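Thymine dioxygenase (PDB 5C3P) probably acts as an iron- and 2-oxoglutarate-dependent dioxygenase that oxidises the nucleobase thymine. Local coordinates at residues Gly187-Arg192 against Ile291-Asn296; Ala160-Val165 against Tyr219-Leu224. All coordinates share one frame; numbering follows the deposited sequence.

Interactions 1 and 2 share the large sheet, where strands 284-295 and 222-227 are neighbours, yet they illustrate how chemistry differs between a sheet's own strands and a helix laid on it. Interaction 1 joins neighbouring strands by a ladder of backbone hydrogen bonds continued by hydrogen bonds of side-chain amides, with the Phe-294 ring and the Arg-192 guanidinium reaching the bound 2-oxoglutarate. Interaction 2 has no hydrogen bond across it: aliphatic tips and one imidazole of helix 147-173 rest on strand 222-227. Both contacts are buried. Their centres lie about 8 Å apart, and they meet directly where Cys-295 N lies 2.7 Å from Ile-222 O, probably a hydrogen bond.

Interaction 1 (Gly187-Arg192 against Ile291-Asn296); sequences GDNILR and IAYFCN. With AKG (2-oxoglutaric acid), chain F.
Ile-190 with Phe-294 and Arg-192 with Ala-292 form hydrogen-bonded pairs on either side of the non-hydrogen-bonded pair Leu-191 with Tyr-293, in two antiparallel strands whose axes approach to 4.7 Å. These strands belong to the double-stranded beta-helix (jelly-roll) of 2-oxoglutarate oxygenases. Past Ile-190 and Phe-294, side-chain amides continue the hydrogen bonding. Asn-189 OD1 takes the backbone N-H of Asn-296 at 3.0 Å, while its ND2 donates to Tyr-293 OH, also at 3.0 Å, with the hydroxyl tilted 15° from the amide plane. Replacing Asn-189 with a leucine would probably leave Asn-296 N without its acceptor and Tyr-293 OH without this donor. Asn-296 answers with ND2, which bonds Asp-188 O in the carbonyl plane. Beyond the tyrosine, Leu-191 CD1 presses on Ile-291 CG2 at 3.5 Å, tighter than usual contact. The other face of the sheet serves the cosubstrate. With CG anti to the backbone N (chi1 -178°), Arg-192 runs past Phe-294, whose CE2 lies over one guanidinium face toward its rim. The C1 carboxylate of 2-oxoglutarate sits beyond both: O1 is at the phenyl edge, 3.3 Å from Phe-294 CZ, and O2 receives a weak hydrogen bond from Arg-192 NH1 at 2.8 Å.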
ATOM      1  N   GLY A 187      -6.518  -8.139 -12.231  1.00 34.59           N
ATOM      2  CA  GLY A 187      -5.652  -7.019 -11.877  1.00 33.32           C
ATOM      3  C   GLY A 187      -6.420  -5.777 -11.469  1.00 33.24           C
ATOM      4  O   GLY A 187      -6.086  -4.664 -11.883  1.00 32.24           O
ATOM      5  N   ASP A 188      -7.430  -5.967 -10.621  1.00 33.79           N
ATOM      6  CA  ASP A 188      -8.228  -4.867 -10.074  1.00 33.46           C
ATOM      7  C   ASP A 188      -7.440  -4.178  -8.970  1.00 33.03           C
ATOM      8  O   ASP A 188      -7.815  -4.211  -7.794  1.00 31.85           O
ATOM      9  CB  ASP A 188      -9.577  -5.397  -9.554  1.00 34.04           C
ATOM     10  CG  ASP A 188     -10.560  -5.682 -10.680  1.00 36.13           C
ATOM     11  OD1 ASP A 188     -10.694  -4.804 -11.559  1.00 37.08           O
ATOM     12  OD2 ASP A 188     -11.209  -6.760 -10.694  1.00 36.79           O
ATOM     13  N   ASN A 189      -6.322  -3.574  -9.365  1.00 32.57           N
ATOM     14  CA  ASN A 189      -5.351  -3.005  -8.432  1.00 30.26           C
ATOM     15  C   ASN A 189      -5.279  -1.501  -8.639  1.00 30.57           C
ATOM     16  O   ASN A 189      -5.718  -0.993  -9.679  1.00 29.91           O
ATOM     17  CB  ASN A 189      -3.962  -3.616  -8.640  1.00 30.63           C
ATOM     18  CG  ASN A 189      -3.952  -5.138  -8.537  1.00 30.62           C
ATOM     19  OD1 ASN A 189      -4.682  -5.733  -7.740  1.00 30.78           O
ATOM     20  ND2 ASN A 189      -3.104  -5.775  -9.344  1.00 30.35           N
ATOM     21  N   ILE A 190      -4.735  -0.796  -7.648  1.00 29.32           N
ATOM     22  CA  ILE A 190      -4.583   0.661  -7.697  1.00 29.86           C
ATOM     23  C   ILE A 190      -3.131   1.010  -7.402  1.00 30.30           C
ATOM     24  O   ILE A 190      -2.599   0.649  -6.347  1.00 29.54           O
ATOM     25  CB  ILE A 190      -5.477   1.382  -6.660  1.00 30.90           C
ATOM     26  CG1 ILE A 190      -6.965   1.122  -6.954  1.00 32.26           C
ATOM     27  CG2 ILE A 190      -5.189   2.888  -6.622  1.00 30.87           C
ATOM     28  CD1 ILE A 190      -7.473   1.690  -8.265  1.00 32.57           C
ATOM     29  N   LEU A 191      -2.512   1.728  -8.341  1.00 29.52           N
ATOM     30  CA  LEU A 191      -1.199   2.298  -8.164  1.00 29.26           C
ATOM     31  C   LEU A 191      -1.384   3.699  -7.608  1.00 29.47           C
ATOM     32  O   LEU A 191      -1.932   4.563  -8.285  1.00 29.59           O
ATOM     33  CB  LEU A 191      -0.461   2.356  -9.514  1.00 30.19           C
ATOM     34  CG  LEU A 191       0.915   3.053  -9.546  1.00 31.11           C
ATOM     35  CD1 LEU A 191       1.935   2.335  -8.681  1.00 30.84           C
ATOM     36  CD2 LEU A 191       1.427   3.147 -10.974  1.00 31.49           C
ATOM     37  N   ARG A 192      -0.922   3.928  -6.379  1.00 29.35           N
ATOM     38  CA  ARG A 192      -1.030   5.246  -5.756  1.00 29.01           C
ATOM     39  C   ARG A 192       0.329   5.915  -5.570  1.00 29.36           C
ATOM     40  O   ARG A 192       1.131   5.491  -4.734  1.00 32.17           O
ATOM     41  CB  ARG A 192      -1.731   5.155  -4.399  1.00 30.01           C
ATOM     42  CG  ARG A 192      -1.930   6.518  -3.717  1.00 29.89           C
ATOM     43  CD  ARG A 192      -2.391   6.379  -2.275  1.00 30.28           C
ATOM     44  NE  ARG A 192      -3.811   6.102  -2.177  1.00 30.69           N
ATOM     45  CZ  ARG A 192      -4.458   5.823  -1.047  1.00 32.61           C
ATOM     46  NH1 ARG A 192      -3.814   5.751   0.113  1.00 31.78           N
ATOM     47  NH2 ARG A 192      -5.766   5.587  -1.085  1.00 33.53           N
ATOM     48  N   ILE A 291       5.259   5.144  -2.962  1.00 28.10           N
ATOM     49  CA  ILE A 291       4.358   4.587  -3.960  1.00 28.85           C
ATOM     50  C   ILE A 291       3.762   3.312  -3.375  1.00 29.33           C
ATOM     51  O   ILE A 291       4.498   2.391  -3.027  1.00 28.15           O
ATOM     52  CB  ILE A 291       5.091   4.257  -5.283  1.00 30.16           C
ATOM     53  CG1 ILE A 291       5.669   5.529  -5.911  1.00 31.04           C
ATOM     54  CG2 ILE A 291       4.139   3.598  -6.279  1.00 31.28           C
ATOM     55  CD1 ILE A 291       6.563   5.277  -7.104  1.00 30.96           C
ATOM     56  N   ALA A 292       2.437   3.299  -3.236  1.00 30.04           N
ATOM     57  CA  ALA A 292       1.696   2.142  -2.749  1.00 30.44           C
ATOM     58  C   ALA A 292       0.909   1.503  -3.890  1.00 30.09           C
ATOM     59  O   ALA A 292       0.173   2.176  -4.600  1.00 32.18           O
ATOM     60  CB  ALA A 292       0.746   2.551  -1.633  1.00 30.94           C
ATOM     61  N   TYR A 293       1.056   0.201  -4.056  1.00 27.96           N
ATOM     62  CA  TYR A 293       0.313  -0.513  -5.075  1.00 28.65           C
ATOM     63  C   TYR A 293      -0.627  -1.452  -4.352  1.00 27.87           C
ATOM     64  O   TYR A 293      -0.190  -2.446  -3.766  1.00 27.43           O
ATOM     65  CB  TYR A 293       1.279  -1.266  -5.983  1.00 28.26           C
ATOM     66  CG  TYR A 293       0.638  -1.934  -7.168  1.00 29.09           C
ATOM     67  CD1 TYR A 293       0.350  -1.225  -8.321  1.00 30.19           C
ATOM     68  CD2 TYR A 293       0.333  -3.285  -7.135  1.00 30.11           C
ATOM     69  CE1 TYR A 293      -0.228  -1.857  -9.421  1.00 32.09           C
ATOM     70  CE2 TYR A 293      -0.242  -3.923  -8.220  1.00 30.60           C
ATOM     71  CZ  TYR A 293      -0.508  -3.204  -9.361  1.00 29.84           C
ATOM     72  OH  TYR A 293      -1.078  -3.842 -10.420  1.00 31.83           O
ATOM     73  N   PHE A 294      -1.902  -1.082  -4.346  1.00 28.71           N
ATOM     74  CA  PHE A 294      -2.927  -1.797  -3.605  1.00 28.91           C
ATOM     75  C   PHE A 294      -3.457  -2.910  -4.478  1.00 30.19           C
ATOM     76  O   PHE A 294      -4.042  -2.655  -5.552  1.00 29.70           O
ATOM     77  CB  PHE A 294      -4.063  -0.858  -3.198  1.00 29.40           C
ATOM     78  CG  PHE A 294      -3.624   0.260  -2.300  1.00 29.53           C
ATOM     79  CD1 PHE A 294      -3.387   0.033  -0.946  1.00 29.19           C
ATOM     80  CD2 PHE A 294      -3.438   1.542  -2.805  1.00 29.03           C
ATOM     81  CE1 PHE A 294      -2.977   1.067  -0.117  1.00 29.42           C
ATOM     82  CE2 PHE A 294      -3.032   2.580  -1.982  1.00 28.76           C
ATOM     83  CZ  PHE A 294      -2.797   2.346  -0.635  1.00 28.60           C
ATOM     84  N   CYS A 295      -3.213  -4.139  -4.026  1.00 30.45           N
ATOM     85  CA  CYS A 295      -3.640  -5.330  -4.725  1.00 32.07           C
ATOM     86  C   CYS A 295      -4.955  -5.825  -4.126  1.00 33.19           C
ATOM     87  O   CYS A 295      -5.141  -5.822  -2.899  1.00 33.04           O
ATOM     88  CB  CYS A 295      -2.590  -6.429  -4.639  1.00 32.84           C
ATOM     89  SG  CYS A 295      -0.908  -5.952  -5.118  1.00 35.19           S
ATOM     90  N   ASN A 296      -5.863  -6.232  -5.004  1.00 32.91           N
ATOM     91  CA  ASN A 296      -7.169  -6.740  -4.605  1.00 32.95           C
ATOM     92  C   ASN A 296      -7.532  -7.980  -5.421  1.00 33.21           C
ATOM     93  O   ASN A 296      -7.041  -8.147  -6.546  1.00 32.62           O
ATOM     94  CB  ASN A 296      -8.251  -5.676  -4.821  1.00 34.02           C
ATOM     95  CG  ASN A 296      -7.988  -4.409  -4.036  1.00 34.76           C
ATOM     96  OD1 ASN A 296      -8.048  -4.408  -2.810  1.00 38.11           O
ATOM     97  ND2 ASN A 296      -7.699  -3.327  -4.732  1.00 33.88           N
TER
HETATM   98  C1  AKG F 402      -1.247   4.163   2.329  1.00 43.53           C
HETATM   99  O1  AKG F 402      -2.101   3.265   2.502  1.00 43.66           O
HETATM  100  O2  AKG F 402      -1.410   5.057   1.464  1.00 42.95           O
HETATM  101  C2  AKG F 402      -0.043   4.157   3.179  1.00 44.30           C
HETATM  102  O5  AKG F 402       0.006   3.436   4.175  1.00 43.23           O
HETATM  103  C3  AKG F 402       1.128   5.046   2.814  1.00 43.43           C
HETATM  104  C4  AKG F 402       2.397   4.643   3.558  1.00 41.75           C
HETATM  105  C5  AKG F 402       3.616   5.401   3.085  1.00 41.01           C
HETATM  106  O3  AKG F 402       4.734   4.949   3.408  1.00 41.37           O
HETATM  107  O4  AKG F 402       3.491   6.458   2.428  1.00 39.30           O
HETATM  108  O   HOH W   1      -7.633  -8.517  -9.430  1.00 40.71           O

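Interaction 2 (Ala160-Val165 against Tyr219-Leu224); sequences ALHIEV and YGSITL
Leu-161 and Leu-224 meet where helix 147-173 lies across the large sheet of the jelly-roll, a helix-on-sheet packing in which bulky aliphatic side chains fill the layer between the two. The segment axes approach to 9.8 Å at 131°, and no hydrogen bond links the two segments. Leu-161 shows how the layer is filled. Its CB lies 4.2 Å from Leu-224 CD1, its CG comes slightly nearer, and its CD2 ends 4.0 Å from the same methyl, so one branch of the strand leucine nestles along most of the helix side chain. The other branch of Leu-161, CD1, diverges from that methyl. A turn further along, Val-165 CG1 touches Ile-222 CD1 more loosely, at 4.4 Å. To one side of these aliphatic pairs, toward Ser-221, lies His-162. With CG anti to the backbone N (chi1 169°), its ring swings across to the start of the strand, placing ND1 4.3 Å from Ile-222 CB and CE1 4.0 Å from Ser-221 OG. That hydroxyl is engaged by Cys-295 O, whereas the buried ND1 has no polar partner in the model, which would probably disfavour a charged imidazole. Ser-221 and Ile-222 together oppose Cys-295 in a classic beta bulge. Thr-223 faces the opposite side of the sheet, where its OG1 bonds the metal ligand Asp-218. Strand 222-227 runs between strands 251-256 and 284-295; on its helix-facing side Leu-224 packs against Val-252, Val-254 and Tyr-293, His-162 reaches Cys-295, and Leu-161 also touches Phe-20 and Ile-53 in flanking loops.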
ATOM      1  N   ALA A 160       2.544  -8.247 -11.803  1.00 31.32           N
ATOM      2  CA  ALA A 160       3.255  -9.534 -11.799  1.00 31.65           C
ATOM      3  C   ALA A 160       3.776  -9.883 -10.406  1.00 31.47           C
ATOM      4  O   ALA A 160       3.682 -11.027  -9.975  1.00 30.07           O
ATOM      5  CB  ALA A 160       4.407  -9.521 -12.803  1.00 32.58           C
ATOM      6  N   LEU A 161       4.328  -8.895  -9.699  1.00 31.60           N
ATOM      7  CA  LEU A 161       4.846  -9.125  -8.348  1.00 30.90           C
ATOM      8  C   LEU A 161       3.753  -9.573  -7.368  1.00 30.01           C
ATOM      9  O   LEU A 161       3.989 -10.427  -6.522  1.00 29.70           O
ATOM     10  CB  LEU A 161       5.560  -7.875  -7.821  1.00 31.32           C
ATOM     11  CG  LEU A 161       6.208  -7.972  -6.441  1.00 31.94           C
ATOM     12  CD1 LEU A 161       7.127  -9.175  -6.309  1.00 33.85           C
ATOM     13  CD2 LEU A 161       7.000  -6.709  -6.156  1.00 32.57           C
ATOM     14  N   HIS A 162       2.574  -8.978  -7.479  1.00 29.39           N
ATOM     15  CA  HIS A 162       1.417  -9.372  -6.673  1.00 30.93           C
ATOM     16  C   HIS A 162       1.125 -10.853  -6.856  1.00 30.69           C
ATOM     17  O   HIS A 162       0.979 -11.591  -5.889  1.00 31.19           O
ATOM     18  CB  HIS A 162       0.192  -8.551  -7.092  1.00 30.63           C
ATOM     19  CG  HIS A 162      -1.106  -9.030  -6.518  1.00 29.05           C
ATOM     20  ND1 HIS A 162      -1.248  -9.428  -5.203  1.00 30.32           N
ATOM     21  CD2 HIS A 162      -2.336  -9.118  -7.066  1.00 27.82           C
ATOM     22  CE1 HIS A 162      -2.503  -9.771  -4.980  1.00 28.03           C
ATOM     23  NE2 HIS A 162      -3.185  -9.587  -6.095  1.00 28.84           N
ATOM     24  N   ILE A 163       1.046 -11.278  -8.107  1.00 32.27           N
ATOM     25  CA  ILE A 163       0.778 -12.684  -8.422  1.00 32.36           C
ATOM     26  C   ILE A 163       1.798 -13.601  -7.744  1.00 32.71           C
ATOM     27  O   ILE A 163       1.432 -14.643  -7.194  1.00 31.16           O
ATOM     28  CB  ILE A 163       0.743 -12.911  -9.943  1.00 33.47           C
ATOM     29  CG1 ILE A 163      -0.532 -12.282 -10.529  1.00 33.89           C
ATOM     30  CG2 ILE A 163       0.773 -14.402 -10.279  1.00 33.71           C
ATOM     31  CD1 ILE A 163      -0.497 -12.099 -12.035  1.00 36.39           C
ATOM     32  N   GLU A 164       3.065 -13.192  -7.766  1.00 32.75           N
ATOM     33  CA  GLU A 164       4.149 -14.003  -7.209  1.00 34.74           C
ATOM     34  C   GLU A 164       4.163 -14.019  -5.680  1.00 31.61           C
ATOM     35  O   GLU A 164       4.471 -15.057  -5.079  1.00 29.52           O
ATOM     36  CB  GLU A 164       5.513 -13.575  -7.762  1.00 37.94           C
ATOM     37  CG  GLU A 164       5.627 -13.625  -9.291  1.00 42.65           C
ATOM     38  CD  GLU A 164       5.547 -15.020  -9.902  1.00 49.93           C
ATOM     39  OE1 GLU A 164       5.583 -16.033  -9.169  1.00 57.94           O
ATOM     40  OE2 GLU A 164       5.461 -15.117 -11.152  1.00 59.93           O
ATOM     41  N   VAL A 165       3.826 -12.890  -5.050  1.00 30.06           N
ATOM     42  CA  VAL A 165       3.666 -12.872  -3.594  1.00 29.12           C
ATOM     43  C   VAL A 165       2.561 -13.835  -3.194  1.00 28.53           C
ATOM     44  O   VAL A 165       2.719 -14.563  -2.231  1.00 29.32           O
ATOM     45  CB  VAL A 165       3.401 -11.457  -3.033  1.00 29.87           C
ATOM     46  CG1 VAL A 165       3.066 -11.510  -1.543  1.00 29.83           C
ATOM     47  CG2 VAL A 165       4.623 -10.581  -3.255  1.00 29.98           C
ATOM     48  N   TYR A 219      -7.374  -1.832   3.092  1.00 30.67           N
ATOM     49  CA  TYR A 219      -8.633  -2.566   2.896  1.00 33.33           C
ATOM     50  C   TYR A 219      -8.476  -3.872   2.118  1.00 32.87           C
ATOM     51  O   TYR A 219      -9.225  -4.817   2.342  1.00 31.91           O
ATOM     52  CB  TYR A 219      -9.661  -1.717   2.144  1.00 35.82           C
ATOM     53  CG  TYR A 219      -9.850  -0.311   2.662  1.00 38.94           C
ATOM     54  CD1 TYR A 219      -9.885  -0.044   4.023  1.00 40.47           C
ATOM     55  CD2 TYR A 219     -10.010   0.752   1.778  1.00 42.00           C
ATOM     56  CE1 TYR A 219     -10.067   1.245   4.493  1.00 43.42           C
ATOM     57  CE2 TYR A 219     -10.189   2.044   2.235  1.00 45.42           C
ATOM     58  CZ  TYR A 219     -10.217   2.287   3.593  1.00 44.37           C
ATOM     59  OH  TYR A 219     -10.383   3.574   4.043  1.00 48.94           O
ATOM     60  N   GLY A 220      -7.505  -3.911   1.210  1.00 31.89           N
ATOM     61  CA  GLY A 220      -7.414  -4.969   0.204  1.00 32.07           C
ATOM     62  C   GLY A 220      -6.707  -6.236   0.636  1.00 32.35           C
ATOM     63  O   GLY A 220      -6.697  -6.588   1.809  1.00 33.16           O
ATOM     64  N   SER A 221      -6.131  -6.954  -0.321  1.00 31.63           N
ATOM     65  CA  SER A 221      -5.409  -8.167   0.017  1.00 32.88           C
ATOM     66  C   SER A 221      -3.959  -7.867   0.415  1.00 33.35           C
ATOM     67  O   SER A 221      -3.551  -8.120   1.559  1.00 35.25           O
ATOM     68  CB  SER A 221      -5.488  -9.188  -1.110  1.00 32.82           C
ATOM     69  OG  SER A 221      -5.327  -8.553  -2.366  1.00 36.17           O
ATOM     70  N   ILE A 222      -3.198  -7.327  -0.525  1.00 31.26           N
ATOM     71  CA  ILE A 222      -1.780  -7.083  -0.339  1.00 32.45           C
ATOM     72  C   ILE A 222      -1.483  -5.648  -0.799  1.00 30.46           C
ATOM     73  O   ILE A 222      -2.076  -5.169  -1.762  1.00 29.18           O
ATOM     74  CB  ILE A 222      -0.977  -8.139  -1.137  1.00 35.64           C
ATOM     75  CG1 ILE A 222      -0.966  -9.484  -0.389  1.00 37.33           C
ATOM     76  CG2 ILE A 222       0.427  -7.676  -1.497  1.00 36.35           C
ATOM     77  CD1 ILE A 222      -0.050  -9.571   0.808  1.00 37.84           C
ATOM     78  N   THR A 223      -0.599  -4.961  -0.086  1.00 28.21           N
ATOM     79  CA  THR A 223      -0.070  -3.672  -0.539  1.00 27.71           C
ATOM     80  C   THR A 223       1.442  -3.773  -0.707  1.00 27.92           C
ATOM     81  O   THR A 223       2.147  -4.264   0.185  1.00 28.37           O
ATOM     82  CB  THR A 223      -0.394  -2.536   0.450  1.00 27.11           C
ATOM     83  OG1 THR A 223      -1.798  -2.423   0.583  1.00 26.34           O
ATOM     84  CG2 THR A 223       0.159  -1.198  -0.021  1.00 27.55           C
ATOM     85  N   LEU A 224       1.926  -3.332  -1.864  1.00 28.46           N
ATOM     86  CA  LEU A 224       3.361  -3.241  -2.139  1.00 29.31           C
ATOM     87  C   LEU A 224       3.754  -1.805  -1.947  1.00 29.44           C
ATOM     88  O   LEU A 224       3.253  -0.935  -2.664  1.00 31.03           O
ATOM     89  CB  LEU A 224       3.667  -3.632  -3.587  1.00 30.78           C
ATOM     90  CG  LEU A 224       3.093  -4.946  -4.076  1.00 31.42           C
ATOM     91  CD1 LEU A 224       3.420  -5.131  -5.551  1.00 32.23           C
ATOM     92  CD2 LEU A 224       3.665  -6.074  -3.241  1.00 32.14           C
TER